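Long-range contacts in endoglucanase A (Clostridium acetobutylicum, PDB 3IK2), which probably hydrolyses internal beta-1,4-glucosidic bonds of cellulose and related glucans, as a glycoside hydrolase of family 44: residues V156-S167 / V211-A219; C198-T206 / F251-N262. One frame throughout, in Å; residues are numbered along the deposited sequence.

Contact 1 (V156-S167 / V211-A219); sequences VNYLVNKYGSAS and VVKKIDPAA. With ACT (acetate ion), chain I.
Ile-215 lies against the helix 152-163 with its CG2 branch, where two neighbouring outer helices of the TIM-like barrel run side by side, the axes of the segments in contact 10.2 Å apart and 34° from parallel. That methyl stands anti to its own backbone N and presses onto the backbone of Asn-157, CG2 to CA 3.6 Å. Val-156 comes at Ile-215 on a slant, its CG1 touching CG2 of Ile-215 at 3.9 Å, and Val-160 CG2 closes on CB of Asp-216 from the next turn. Beyond this apolar patch both segments leave their helices, Gly-164 with positive phi, and the contact turns polar. Asp-216, with CG swung anti to N (chi1 -174°), sends its carboxylate into the loop 164-167 and grips it with both oxygens. OD2 takes the backbone N of Ala-166 on its syn lone pair at 2.9 Å, an almost straight bond, while OD1 accepts from Ser-165 OG at 2.5 Å. Beside the carboxylate, the Ala-166 methyl packs on Ala-218 and Ala-219. Asn-157, on the outer side, gives ND2 to an acetate ion that probably came with the crystallisation solution. OD1 of Asp-216 also closes an Asx turn, and its two donors approach from opposite faces of the carboxylate: Ser-165 OG from one, and the backbone N of Ala-218 from the other, at 3.3 Å.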
loop_
_atom_site.group_PDB
_atom_site.type_symbol
_atom_site.label_atom_id
_atom_site.label_comp_id
_atom_site.label_asym_id
_atom_site.label_seq_id
_atom_site.Cartn_x
_atom_site.Cartn_y
_atom_site.Cartn_z
ATOM N N VAL A 156 4.573 -22.172 -1.001
ATOM C CA VAL A 156 4.827 -21.356 -2.178
ATOM C C VAL A 156 4.786 -22.304 -3.377
ATOM O O VAL A 156 4.161 -22.001 -4.402
ATOM C CB VAL A 156 6.215 -20.646 -2.096
ATOM C CG1 VAL A 156 6.459 -19.780 -3.321
ATOM C CG2 VAL A 156 6.313 -19.773 -0.849
ATOM N N ASN A 157 5.417 -23.465 -3.212
ATOM C CA ASN A 157 5.454 -24.495 -4.243
ATOM C C ASN A 157 4.038 -24.882 -4.731
ATOM O O ASN A 157 3.834 -25.051 -5.909
ATOM C CB ASN A 157 6.213 -25.745 -3.753
ATOM C CG ASN A 157 6.365 -26.799 -4.848
ATOM O OD1 ASN A 157 7.209 -26.660 -5.748
ATOM N ND2 ASN A 157 5.546 -27.855 -4.783
ATOM N N TYR A 158 3.087 -24.999 -3.810
ATOM C CA TYR A 158 1.688 -25.287 -4.139
ATOM C C TYR A 158 1.115 -24.179 -5.023
ATOM O O TYR A 158 0.399 -24.443 -5.976
ATOM C CB TYR A 158 0.843 -25.439 -2.856
ATOM C CG TYR A 158 -0.634 -25.689 -3.134
ATOM C CD1 TYR A 158 -1.135 -26.983 -3.232
ATOM C CD2 TYR A 158 -1.516 -24.628 -3.323
ATOM C CE1 TYR A 158 -2.460 -27.219 -3.514
ATOM C CE2 TYR A 158 -2.838 -24.848 -3.631
ATOM C CZ TYR A 158 -3.306 -26.145 -3.716
ATOM O OH TYR A 158 -4.628 -26.360 -3.989
ATOM N N LEU A 159 1.443 -22.936 -4.694
ATOM C CA LEU A 159 0.911 -21.784 -5.399
ATOM C C LEU A 159 1.487 -21.679 -6.807
ATOM O O LEU A 159 0.771 -21.404 -7.770
ATOM C CB LEU A 159 1.140 -20.488 -4.586
ATOM C CG LEU A 159 0.386 -20.374 -3.246
ATOM C CD1 LEU A 159 0.936 -19.212 -2.404
ATOM C CD2 LEU A 159 -1.131 -20.204 -3.449
ATOM N N VAL A 160 2.789 -21.904 -6.923
ATOM C CA VAL A 160 3.486 -21.851 -8.211
ATOM C C VAL A 160 3.052 -23.029 -9.088
ATOM O O VAL A 160 2.925 -22.902 -10.313
ATOM C CB VAL A 160 5.023 -21.820 -8.010
ATOM C CG1 VAL A 160 5.783 -22.043 -9.356
ATOM C CG2 VAL A 160 5.411 -20.494 -7.378
ATOM N N ASN A 161 2.825 -24.174 -8.456
ATOM C CA ASN A 161 2.297 -25.320 -9.186
ATOM C C ASN A 161 0.963 -24.982 -9.858
ATOM O O ASN A 161 0.721 -25.372 -10.995
ATOM C CB ASN A 161 2.143 -26.550 -8.282
ATOM C CG ASN A 161 1.372 -27.713 -8.995
ATOM O OD1 ASN A 161 0.125 -27.746 -9.009
ATOM N ND2 ASN A 161 2.119 -28.636 -9.582
ATOM N N LYS A 162 0.110 -24.254 -9.141
ATOM C CA LYS A 162 -1.188 -23.838 -9.680
ATOM C C LYS A 162 -1.073 -22.745 -10.739
ATOM O O LYS A 162 -1.659 -22.843 -11.812
ATOM C CB LYS A 162 -2.135 -23.437 -8.547
ATOM C CG LYS A 162 -3.556 -23.161 -8.995
ATOM C CD LYS A 162 -4.492 -23.226 -7.797
ATOM C CE LYS A 162 -5.885 -23.685 -8.207
ATOM N NZ LYS A 162 -6.542 -22.820 -9.241
ATOM N N TYR A 163 -0.291 -21.711 -10.450
ATOM C CA TYR A 163 -0.323 -20.489 -11.246
ATOM C C TYR A 163 0.893 -20.292 -12.153
ATOM O O TYR A 163 0.846 -19.483 -13.078
ATOM C CB TYR A 163 -0.492 -19.271 -10.324
ATOM C CG TYR A 163 -1.806 -19.274 -9.550
ATOM C CD1 TYR A 163 -3.036 -19.286 -10.226
ATOM C CD2 TYR A 163 -1.821 -19.267 -8.138
ATOM C CE1 TYR A 163 -4.230 -19.283 -9.543
ATOM C CE2 TYR A 163 -3.047 -19.259 -7.433
ATOM C CZ TYR A 163 -4.235 -19.267 -8.157
ATOM O OH TYR A 163 -5.449 -19.250 -7.521
ATOM N N GLY A 164 1.966 -21.023 -11.866
ATOM C CA GLY A 164 3.272 -20.784 -12.458
ATOM C C GLY A 164 4.047 -19.648 -11.819
ATOM O O GLY A 164 3.596 -18.976 -10.863
ATOM N N SER A 165 5.234 -19.422 -12.357
ATOM C CA SER A 165 6.078 -18.373 -11.853
ATOM C C SER A 165 5.451 -16.983 -12.073
ATOM O O SER A 165 4.657 -16.789 -12.978
ATOM C CB SER A 165 7.450 -18.443 -12.513
ATOM O OG SER A 165 8.226 -17.336 -12.103
ATOM N N ALA A 166 5.846 -16.033 -11.223
ATOM C CA ALA A 166 5.597 -14.591 -11.386
ATOM C C ALA A 166 5.996 -14.018 -12.735
ATOM O O ALA A 166 5.457 -12.995 -13.125
ATOM C CB ALA A 166 6.325 -13.807 -10.299
ATOM N N SER A 167 6.965 -14.631 -13.416
ATOM C CA SER A 167 7.366 -14.207 -14.752
ATOM C C SER A 167 6.281 -14.417 -15.806
ATOM O O SER A 167 6.355 -13.820 -16.877
ATOM C CB SER A 167 8.644 -14.917 -15.213
ATOM O OG SER A 167 8.473 -16.316 -15.194
ATOM N N VAL A 211 13.505 -18.710 0.796
ATOM C CA VAL A 211 12.497 -19.692 0.365
ATOM C C VAL A 211 11.749 -19.243 -0.908
ATOM O O VAL A 211 11.588 -20.021 -1.854
ATOM C CB VAL A 211 11.495 -19.961 1.506
ATOM C CG1 VAL A 211 10.220 -20.621 0.989
ATOM C CG2 VAL A 211 12.181 -20.795 2.613
ATOM N N VAL A 212 11.303 -17.989 -0.918
ATOM C CA VAL A 212 10.592 -17.433 -2.055
ATOM C C VAL A 212 11.432 -17.531 -3.335
ATOM O O VAL A 212 10.943 -17.978 -4.382
ATOM C CB VAL A 212 10.127 -15.939 -1.809
ATOM C CG1 VAL A 212 9.597 -15.272 -3.126
ATOM C CG2 VAL A 212 9.063 -15.869 -0.709
ATOM N N LYS A 213 12.685 -17.102 -3.231
ATOM C CA LYS A 213 13.595 -17.071 -4.377
ATOM C C LYS A 213 13.924 -18.441 -4.848
ATOM O O LYS A 213 14.071 -18.643 -6.041
ATOM C CB LYS A 213 14.896 -16.314 -4.058
ATOM C CG LYS A 213 14.711 -14.851 -3.683
ATOM C CD LYS A 213 13.954 -14.068 -4.741
ATOM C CE LYS A 213 13.693 -12.633 -4.264
ATOM N NZ LYS A 213 13.388 -11.807 -5.444
ATOM N N LYS A 214 14.062 -19.388 -3.921
ATOM C CA LYS A 214 14.303 -20.773 -4.292
ATOM C C LYS A 214 13.158 -21.324 -5.150
ATOM O O LYS A 214 13.397 -21.856 -6.236
ATOM C CB LYS A 214 14.558 -21.652 -3.051
ATOM C CG LYS A 214 14.557 -23.134 -3.348
ATOM C CD LYS A 214 14.235 -23.958 -2.106
ATOM C CE LYS A 214 15.479 -24.554 -1.528
ATOM N NZ LYS A 214 15.846 -25.862 -2.179
ATOM N N ILE A 215 11.924 -21.167 -4.681
ATOM C CA ILE A 215 10.750 -21.724 -5.376
ATOM C C ILE A 215 10.340 -20.878 -6.584
ATOM O O ILE A 215 9.983 -21.399 -7.635
ATOM C CB ILE A 215 9.527 -21.919 -4.423
ATOM C CG1 ILE A 215 9.923 -22.644 -3.124
ATOM C CG2 ILE A 215 8.354 -22.585 -5.170
ATOM C CD1 ILE A 215 10.476 -24.086 -3.264
ATOM N N ASP A 216 10.422 -19.568 -6.462
ATOM C CA ASP A 216 10.076 -18.732 -7.598
ATOM C C ASP A 216 11.065 -17.584 -7.713
ATOM O O ASP A 216 10.841 -16.505 -7.116
ATOM C CB ASP A 216 8.618 -18.251 -7.487
ATOM C CG ASP A 216 8.149 -17.485 -8.730
ATOM O OD1 ASP A 216 8.950 -17.274 -9.677
ATOM O OD2 ASP A 216 6.964 -17.086 -8.737
ATOM N N PRO A 217 12.180 -17.823 -8.457
ATOM C CA PRO A 217 13.247 -16.825 -8.603
ATOM C C PRO A 217 12.762 -15.450 -9.081
ATOM O O PRO A 217 13.405 -14.453 -8.813
ATOM C CB PRO A 217 14.230 -17.473 -9.638
ATOM C CG PRO A 217 13.964 -18.934 -9.537
ATOM C CD PRO A 217 12.506 -19.087 -9.159
ATOM N N ALA A 218 11.633 -15.419 -9.766
ATOM C CA ALA A 218 11.090 -14.208 -10.410
ATOM C C ALA A 218 10.095 -13.470 -9.501
ATOM O O ALA A 218 9.681 -12.360 -9.799
ATOM C CB ALA A 218 10.402 -14.608 -11.731
ATOM N N ALA A 219 9.708 -14.092 -8.392
ATOM C CA ALA A 219 8.774 -13.457 -7.471
ATOM C C ALA A 219 9.488 -12.430 -6.594
ATOM O O ALA A 219 10.680 -12.552 -6.288
ATOM C CB ALA A 219 8.065 -14.493 -6.635
HETATM C C ACT I . 5.184 -30.850 -6.719
HETATM O O ACT I . 5.767 -29.798 -7.052
HETATM O OXT ACT I . 5.380 -31.267 -5.546
HETATM C CH3 ACT I . 4.287 -31.566 -7.683
#

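Contact 2 (C198-T206 / F251-N262); sequences CSEVLDKDT and FIDYYLDNMKKN
Leu-202 is the knob that fits helix 198-215 to helix 251-266, two neighbouring outer helices of the TIM-like barrel; the axes of the segments in contact cross at -40°, 10.6 Å apart. Its side chain drops into a hole on the facing helix made by Tyr-254, Asn-258, Met-259 and Asn-262. The two methyls divide that hollow: CD1 goes deep, 3.4 Å from CB of Asn-258 and also close to Asn-262 OD1 and the sulfur of Met-259, while CD2 turns to the hydroxyl end of Tyr-254. The side chains of Asn-258 and Leu-202 cross at about a right angle, CB of the asparagine making the touch, and its amide is turned back onto its own helix, ND2 bonded to the carbonyl O of Tyr-254. One turn earlier, the bumps come from the other side. The rings of Phe-251 and Tyr-254 reach across to Cys-198, whose SG lies obliquely to both, 5.0 Å from the centroid of the Phe-251 ring, and whose CB rests against CE2 of Tyr-254. Val-201 sets CG1 at the edge of the Phe-251 ring, near its plane, 3.5 Å from CZ. Toward the barrel wall, Tyr-255 spans the gap to Asp-205, and both touch Pro-224 of strand 220-226. The tyrosine OH donates to the anti lone pair of Asp-205 OD2 at 2.6 Å, with carboxylate and ring planes 85° apart; CG of Met-259 lies over one face of that ring, toward the rim. At the far end, Thr-206 fits beside Met-259 and Asn-262, the methionine chain bent so that SD sits 3.5 Å from the threonine OG1. That same OG1 lies 2.8 Å from Asn-262 OD1 and 2.7 Å from the carbonyl O of Leu-202.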
loop_
_atom_site.group_PDB
_atom_site.type_symbol
_atom_site.label_atom_id
_atom_site.label_comp_id
_atom_site.label_asym_id
_atom_site.label_seq_id
_atom_site.Cartn_x
_atom_site.Cartn_y
_atom_site.Cartn_z
ATOM N N CYS A 198 15.658 -6.947 16.551
ATOM C CA CYS A 198 16.153 -6.473 15.268
ATOM C C CYS A 198 16.851 -7.616 14.558
ATOM O O CYS A 198 16.593 -7.868 13.389
ATOM C CB CYS A 198 17.119 -5.287 15.455
ATOM S SG CYS A 198 16.330 -3.899 16.202
ATOM N N SER A 199 17.701 -8.337 15.277
ATOM C CA SER A 199 18.397 -9.498 14.679
ATOM C C SER A 199 17.424 -10.630 14.261
ATOM O O SER A 199 17.642 -11.301 13.236
ATOM C CB SER A 199 19.444 -10.051 15.647
ATOM O OG SER A 199 18.802 -10.679 16.737
ATOM N N GLU A 200 16.367 -10.828 15.050
ATOM C CA GLU A 200 15.348 -11.820 14.731
ATOM C C GLU A 200 14.600 -11.483 13.424
ATOM O O GLU A 200 14.506 -12.317 12.518
ATOM C CB GLU A 200 14.370 -11.988 15.901
ATOM C CG GLU A 200 13.111 -12.789 15.528
ATOM C CD GLU A 200 12.073 -12.870 16.658
ATOM O OE1 GLU A 200 12.230 -12.171 17.679
ATOM O OE2 GLU A 200 11.092 -13.629 16.509
ATOM N N VAL A 201 14.094 -10.255 13.321
ATOM C CA VAL A 201 13.390 -9.835 12.097
ATOM C C VAL A 201 14.263 -9.952 10.826
ATOM O O VAL A 201 13.797 -10.433 9.779
ATOM C CB VAL A 201 12.743 -8.419 12.206
ATOM C CG1 VAL A 201 13.748 -7.322 12.116
ATOM C CG2 VAL A 201 11.692 -8.228 11.106
ATOM N N LEU A 202 15.507 -9.485 10.928
ATOM C CA LEU A 202 16.479 -9.570 9.848
ATOM C C LEU A 202 16.645 -11.037 9.395
ATOM O O LEU A 202 16.574 -11.343 8.215
ATOM C CB LEU A 202 17.826 -9.006 10.333
ATOM C CG LEU A 202 19.050 -9.176 9.434
ATOM C CD1 LEU A 202 18.849 -8.481 8.061
ATOM C CD2 LEU A 202 20.333 -8.681 10.129
ATOM N N ASP A 203 16.856 -11.921 10.372
ATOM C CA ASP A 203 17.112 -13.345 10.131
ATOM C C ASP A 203 15.903 -14.045 9.510
ATOM O O ASP A 203 16.037 -14.762 8.517
ATOM C CB ASP A 203 17.521 -14.026 11.446
ATOM C CG ASP A 203 17.545 -15.536 11.342
ATOM O OD1 ASP A 203 16.811 -16.196 12.106
ATOM O OD2 ASP A 203 18.291 -16.074 10.496
ATOM N N LYS A 204 14.731 -13.811 10.085
ATOM C CA LYS A 204 13.494 -14.404 9.568
ATOM C C LYS A 204 13.125 -13.868 8.196
ATOM O O LYS A 204 12.778 -14.632 7.303
ATOM C CB LYS A 204 12.353 -14.181 10.553
ATOM C CG LYS A 204 12.272 -15.272 11.617
ATOM C CD LYS A 204 11.292 -14.877 12.695
ATOM C CE LYS A 204 11.003 -16.064 13.624
ATOM N NZ LYS A 204 9.965 -15.692 14.617
ATOM N N ASP A 205 13.232 -12.554 8.011
ATOM C CA ASP A 205 13.046 -11.975 6.690
ATOM C C ASP A 205 14.019 -12.557 5.693
ATOM O O ASP A 205 13.663 -12.789 4.538
ATOM C CB ASP A 205 13.176 -10.447 6.720
ATOM C CG ASP A 205 11.914 -9.783 7.166
ATOM O OD1 ASP A 205 11.067 -10.486 7.766
ATOM O OD2 ASP A 205 11.769 -8.568 6.937
ATOM N N THR A 206 15.251 -12.794 6.123
ATOM C CA THR A 206 16.273 -13.248 5.195
ATOM C C THR A 206 16.004 -14.693 4.749
ATOM O O THR A 206 16.036 -14.991 3.574
ATOM C CB THR A 206 17.716 -13.080 5.797
ATOM O OG1 THR A 206 18.012 -11.679 5.946
ATOM C CG2 THR A 206 18.735 -13.695 4.882
ATOM N N PHE A 251 16.035 2.289 12.247
ATOM C CA PHE A 251 16.004 0.854 11.976
ATOM C C PHE A 251 15.953 0.574 10.478
ATOM O O PHE A 251 16.479 -0.414 10.042
ATOM C CB PHE A 251 14.855 0.146 12.752
ATOM C CG PHE A 251 14.583 -1.273 12.281
ATOM C CD1 PHE A 251 15.297 -2.348 12.808
ATOM C CD2 PHE A 251 13.632 -1.526 11.278
ATOM C CE1 PHE A 251 15.046 -3.674 12.352
ATOM C CE2 PHE A 251 13.400 -2.848 10.816
ATOM C CZ PHE A 251 14.098 -3.904 11.350
ATOM N N ILE A 252 15.318 1.447 9.692
ATOM C CA ILE A 252 15.281 1.311 8.222
ATOM C C ILE A 252 16.659 1.161 7.561
ATOM O O ILE A 252 16.831 0.321 6.666
ATOM C CB ILE A 252 14.346 2.417 7.540
ATOM C CG1 ILE A 252 12.856 2.018 7.708
ATOM C CG2 ILE A 252 14.739 2.654 6.052
ATOM C CD1 ILE A 252 11.812 3.052 7.294
ATOM N N ASP A 253 17.635 1.960 8.011
ATOM C CA ASP A 253 19.050 1.871 7.576
ATOM C C ASP A 253 19.691 0.524 7.972
ATOM O O ASP A 253 20.303 -0.131 7.171
ATOM C CB ASP A 253 19.883 3.010 8.211
ATOM C CG ASP A 253 19.487 4.391 7.697
ATOM O OD1 ASP A 253 18.806 4.475 6.653
ATOM O OD2 ASP A 253 19.861 5.400 8.347
ATOM N N TYR A 254 19.540 0.141 9.229
ATOM C CA TYR A 254 19.983 -1.152 9.709
ATOM C C TYR A 254 19.414 -2.248 8.833
ATOM O O TYR A 254 20.144 -3.165 8.430
ATOM C CB TYR A 254 19.549 -1.368 11.157
ATOM C CG TYR A 254 19.699 -2.810 11.670
ATOM C CD1 TYR A 254 20.914 -3.291 12.153
ATOM C CD2 TYR A 254 18.600 -3.684 11.673
ATOM C CE1 TYR A 254 21.027 -4.641 12.615
ATOM C CE2 TYR A 254 18.698 -4.982 12.139
ATOM C CZ TYR A 254 19.903 -5.452 12.612
ATOM O OH TYR A 254 19.942 -6.742 13.062
ATOM N N TYR A 255 18.107 -2.175 8.589
ATOM C CA TYR A 255 17.420 -3.227 7.867
ATOM C C TYR A 255 17.884 -3.305 6.413
ATOM O O TYR A 255 18.220 -4.394 5.948
ATOM C CB TYR A 255 15.893 -3.060 7.959
ATOM C CG TYR A 255 15.129 -4.155 7.216
ATOM C CD1 TYR A 255 14.991 -5.431 7.759
ATOM C CD2 TYR A 255 14.552 -3.901 5.972
ATOM C CE1 TYR A 255 14.296 -6.431 7.087
ATOM C CE2 TYR A 255 13.855 -4.887 5.283
ATOM C CZ TYR A 255 13.722 -6.149 5.851
ATOM O OH TYR A 255 13.035 -7.119 5.167
ATOM N N LEU A 256 17.943 -2.152 5.729
ATOM C CA LEU A 256 18.408 -2.076 4.322
ATOM C C LEU A 256 19.838 -2.503 4.131
ATOM O O LEU A 256 20.157 -3.298 3.238
ATOM C CB LEU A 256 18.200 -0.676 3.728
ATOM C CG LEU A 256 16.764 -0.188 3.427
ATOM C CD1 LEU A 256 16.806 1.301 3.193
ATOM C CD2 LEU A 256 16.123 -0.898 2.222
ATOM N N ASP A 257 20.706 -1.976 4.985
ATOM C CA ASP A 257 22.114 -2.323 4.954
ATOM C C ASP A 257 22.312 -3.836 5.122
ATOM O O ASP A 257 23.073 -4.473 4.375
ATOM C CB ASP A 257 22.873 -1.544 6.040
ATOM C CG ASP A 257 24.396 -1.566 5.821
ATOM O OD1 ASP A 257 24.862 -1.730 4.670
ATOM O OD2 ASP A 257 25.131 -1.434 6.820
ATOM N N ASN A 258 21.604 -4.423 6.082
ATOM C CA ASN A 258 21.808 -5.848 6.357
ATOM C C ASN A 258 21.184 -6.789 5.318
ATOM O O ASN A 258 21.738 -7.850 5.016
ATOM C CB ASN A 258 21.388 -6.169 7.788
ATOM C CG ASN A 258 22.492 -5.802 8.804
ATOM O OD1 ASN A 258 23.451 -6.558 8.981
ATOM N ND2 ASN A 258 22.349 -4.651 9.469
ATOM N N MET A 259 20.067 -6.364 4.732
ATOM C CA MET A 259 19.463 -7.117 3.644
ATOM C C MET A 259 20.342 -7.047 2.407
ATOM O O MET A 259 20.406 -7.983 1.650
ATOM C CB MET A 259 18.053 -6.597 3.316
ATOM C CG MET A 259 17.026 -6.912 4.391
ATOM S SD MET A 259 16.810 -8.658 4.761
ATOM C CE MET A 259 16.262 -9.388 3.198
ATOM N N LYS A 260 20.977 -5.904 2.202
ATOM C CA LYS A 260 21.950 -5.751 1.151
ATOM C C LYS A 260 23.117 -6.717 1.391
ATOM O O LYS A 260 23.452 -7.508 0.521
ATOM C CB LYS A 260 22.424 -4.295 1.136
ATOM C CG LYS A 260 22.905 -3.788 -0.204
ATOM C CD LYS A 260 24.368 -3.963 -0.364
ATOM C CE LYS A 260 24.812 -3.566 -1.759
ATOM N NZ LYS A 260 26.283 -3.766 -1.853
ATOM N N LYS A 261 23.713 -6.653 2.585
ATOM C CA LYS A 261 24.824 -7.544 2.980
ATOM C C LYS A 261 24.427 -9.033 2.842
ATOM O O LYS A 261 25.183 -9.833 2.276
ATOM C CB LYS A 261 25.296 -7.178 4.403
ATOM C CG LYS A 261 26.217 -8.188 5.124
ATOM C CD LYS A 261 26.640 -7.635 6.524
ATOM C CE LYS A 261 27.472 -8.597 7.398
ATOM N NZ LYS A 261 26.693 -9.628 8.174
ATOM N N ASN A 262 23.225 -9.371 3.320
ATOM C CA ASN A 262 22.663 -10.724 3.211
ATOM C C ASN A 262 22.384 -11.147 1.776
ATOM O O ASN A 262 22.625 -12.293 1.406
ATOM C CB ASN A 262 21.370 -10.874 4.035
ATOM C CG ASN A 262 21.609 -10.839 5.546
ATOM O OD1 ASN A 262 20.641 -10.838 6.337
ATOM N ND2 ASN A 262 22.873 -10.786 5.958
#

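Both contacts use helix 198-215, which joins its neighbour on one side, helix 152-163, through its C-terminal end in contact 1 and its neighbour on the other, helix 251-266, through its N-terminal part in contact 2. The helix pairs cross at similar angles, and both contacts are partly buried in the outer layer of the barrel, with centres about 23 Å apart and no touch between them. Their chemistry differs: contact 2 is helix against helix throughout, with aromatic rings, sulfur and a leucine knob, whereas contact 1 passes from a small aliphatic patch to loops tied by a carboxylate. Each also has one aspartate accepting across the gap, from a phenol in contact 2 and from a serine and a backbone amide in contact 1.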